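Local coordinates for carboxymuconolactone decarboxylase family protein (Thermotoga maritima, PDB 1VKE), which is of uncertain function, but belongs to the carboxymuconolactone decarboxylase family and may have peroxiredoxin-like oxidoreductase activity, at residues 76-80 / 117-121. Sequence-based numbering, arbitrary orientation.
Sequences RYHLV and FLEEL
R76 O takes the ordinary helical bond from V80 N at 3.0 Å, and F117 CE2, a ring carbon of helix 108-127, comes to 3.5 Å from R76 O. That ring is the wedge between the two helices. Its CG stands anti to the backbone N (chi1 -169°), which carries the phenyl across to the middle of helix 72-84. There it is sandwiched: R76 CG sits almost squarely over one face, 3.9 Å from the F117 ring centroid, a CH-pi contact, while L121 CG from its own helix covers the opposite face, offset toward the rim. The rim is met by two methyls, L79 CD1 at 3.9 Å from F117 CD2 and V80 CG2 at 3.8 Å from F117 CE2. Of the R76 side chain, CB and CG do the touching; from CG the chain runs extended to a guanidinium turned 81° from the ring plane, which makes a salt bridge with D73. One turn on, L121 CD1 rests 4.0 Å from L79 O and also touches V80. Were F117 cut back to an alanine, a gap among R76, L79, V80 and L121 would be likely to open, and the arginine methylenes would lose the ring face they lie on. Y15 packs against V80, F117 and L121 from helix 15-28, and I92 against L79 and L118 from helix 89-103. With local axes 10.4 Å apart and inclined at 36°, this is apolar helix-helix packing within the all-helical AhpD-like fold, joining helix 108-127 to the helix that follows C71 and carries C74, its disulfide partner.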
loop_
_atom_site.group_PDB
_atom_site.type_symbol
_atom_site.label_atom_id
_atom_site.label_comp_id
_atom_site.label_asym_id
_atom_site.label_seq_id
_atom_site.Cartn_x
_atom_site.Cartn_y
_atom_site.Cartn_z
ATOM N N ARG E 76 -16.112 6.779 -0.271
ATOM C CA ARG E 76 -17.310 7.624 -0.445
ATOM C C ARG E 76 -18.280 7.090 -1.514
ATOM O O ARG E 76 -19.486 6.994 -1.288
ATOM C CB ARG E 76 -16.930 9.061 -0.770
ATOM C CG ARG E 76 -16.389 9.856 0.384
ATOM C CD ARG E 76 -15.871 11.272 -0.067
ATOM N NE ARG E 76 -14.999 11.881 0.944
ATOM C CZ ARG E 76 -13.696 12.205 0.786
ATOM N NH1 ARG E 76 -13.043 11.981 -0.354
ATOM N NH2 ARG E 76 -13.037 12.766 1.800
ATOM N N TYR E 77 -17.733 6.708 -2.667
ATOM C CA TYR E 77 -18.503 6.195 -3.765
ATOM C C TYR E 77 -19.267 4.956 -3.294
ATOM O O TYR E 77 -20.479 4.836 -3.458
ATOM C CB TYR E 77 -17.605 5.797 -4.985
ATOM C CG TYR E 77 -18.435 5.117 -6.043
ATOM C CD1 TYR E 77 -19.152 5.844 -6.972
ATOM C CD2 TYR E 77 -18.469 3.720 -6.138
ATOM C CE1 TYR E 77 -19.984 5.196 -7.912
ATOM C CE2 TYR E 77 -19.295 3.084 -7.071
ATOM C CZ TYR E 77 -20.025 3.833 -7.951
ATOM O OH TYR E 77 -20.825 3.234 -8.906
ATOM N N HIS E 78 -18.560 3.993 -2.702
ATOM C CA HIS E 78 -19.272 2.752 -2.282
ATOM C C HIS E 78 -20.250 2.966 -1.131
ATOM O O HIS E 78 -21.257 2.253 -1.037
ATOM C CB HIS E 78 -18.266 1.655 -2.002
ATOM C CG HIS E 78 -17.590 1.197 -3.240
ATOM N ND1 HIS E 78 -18.240 0.493 -4.240
ATOM C CD2 HIS E 78 -16.314 1.354 -3.663
ATOM C CE1 HIS E 78 -17.390 0.273 -5.225
ATOM N NE2 HIS E 78 -16.203 0.754 -4.886
ATOM N N LEU E 79 -19.981 3.925 -0.255
ATOM C CA LEU E 79 -20.953 4.257 0.787
ATOM C C LEU E 79 -22.222 4.759 0.149
ATOM O O LEU E 79 -23.335 4.390 0.558
ATOM C CB LEU E 79 -20.434 5.337 1.763
ATOM C CG LEU E 79 -19.541 4.838 2.896
ATOM C CD1 LEU E 79 -18.898 6.014 3.656
ATOM C CD2 LEU E 79 -20.309 3.910 3.863
ATOM N N VAL E 80 -22.112 5.657 -0.828
ATOM C CA VAL E 80 -23.354 6.118 -1.504
ATOM C C VAL E 80 -24.146 4.917 -2.047
ATOM O O VAL E 80 -25.360 4.803 -1.862
ATOM C CB VAL E 80 -23.054 7.142 -2.632
ATOM C CG1 VAL E 80 -24.278 7.504 -3.411
ATOM C CG2 VAL E 80 -22.414 8.372 -2.040
ATOM N N PHE E 117 -19.110 10.761 6.630
ATOM C CA PHE E 117 -19.795 10.812 5.376
ATOM C C PHE E 117 -21.107 10.061 5.435
ATOM O O PHE E 117 -22.122 10.548 4.945
ATOM C CB PHE E 117 -18.922 10.248 4.281
ATOM C CG PHE E 117 -19.447 10.505 2.920
ATOM C CD1 PHE E 117 -19.592 11.804 2.449
ATOM C CD2 PHE E 117 -19.836 9.468 2.112
ATOM C CE1 PHE E 117 -20.103 12.051 1.177
ATOM C CE2 PHE E 117 -20.332 9.705 0.829
ATOM C CZ PHE E 117 -20.463 10.990 0.362
ATOM N N LEU E 118 -21.108 8.893 6.063
ATOM C CA LEU E 118 -22.352 8.134 6.235
ATOM C C LEU E 118 -23.378 8.980 7.001
ATOM O O LEU E 118 -24.570 9.016 6.646
ATOM C CB LEU E 118 -22.075 6.839 6.956
ATOM C CG LEU E 118 -23.265 5.931 7.259
ATOM C CD1 LEU E 118 -23.971 5.528 5.988
ATOM C CD2 LEU E 118 -22.826 4.716 8.043
ATOM N N GLU E 119 -22.915 9.696 8.017
ATOM C CA GLU E 119 -23.835 10.576 8.788
ATOM C C GLU E 119 -24.438 11.636 7.897
ATOM O O GLU E 119 -25.663 11.939 8.018
ATOM C CB GLU E 119 -23.133 11.142 10.004
ATOM C CG GLU E 119 -23.044 10.048 11.048
ATOM C CD GLU E 119 -22.215 10.398 12.270
ATOM O OE1 GLU E 119 -21.677 11.520 12.333
ATOM O OE2 GLU E 119 -22.112 9.515 13.165
ATOM N N GLU E 120 -23.632 12.206 7.003
ATOM C CA GLU E 120 -24.135 13.189 6.041
ATOM C C GLU E 120 -25.215 12.589 5.129
ATOM O O GLU E 120 -26.268 13.217 4.897
ATOM C CB GLU E 120 -22.984 13.739 5.192
ATOM C CG GLU E 120 -23.377 14.883 4.276
ATOM C CD GLU E 120 -22.199 15.385 3.429
ATOM O OE1 GLU E 120 -21.014 15.105 3.805
ATOM O OE2 GLU E 120 -22.471 16.050 2.392
ATOM N N LEU E 121 -24.980 11.368 4.640
ATOM C CA LEU E 121 -25.966 10.687 3.794
ATOM C C LEU E 121 -27.272 10.410 4.568
ATOM O O LEU E 121 -28.353 10.572 4.028
ATOM C CB LEU E 121 -25.413 9.360 3.265
ATOM C CG LEU E 121 -24.174 9.510 2.370
ATOM C CD1 LEU E 121 -23.620 8.153 1.999
ATOM C CD2 LEU E 121 -24.490 10.320 1.138
#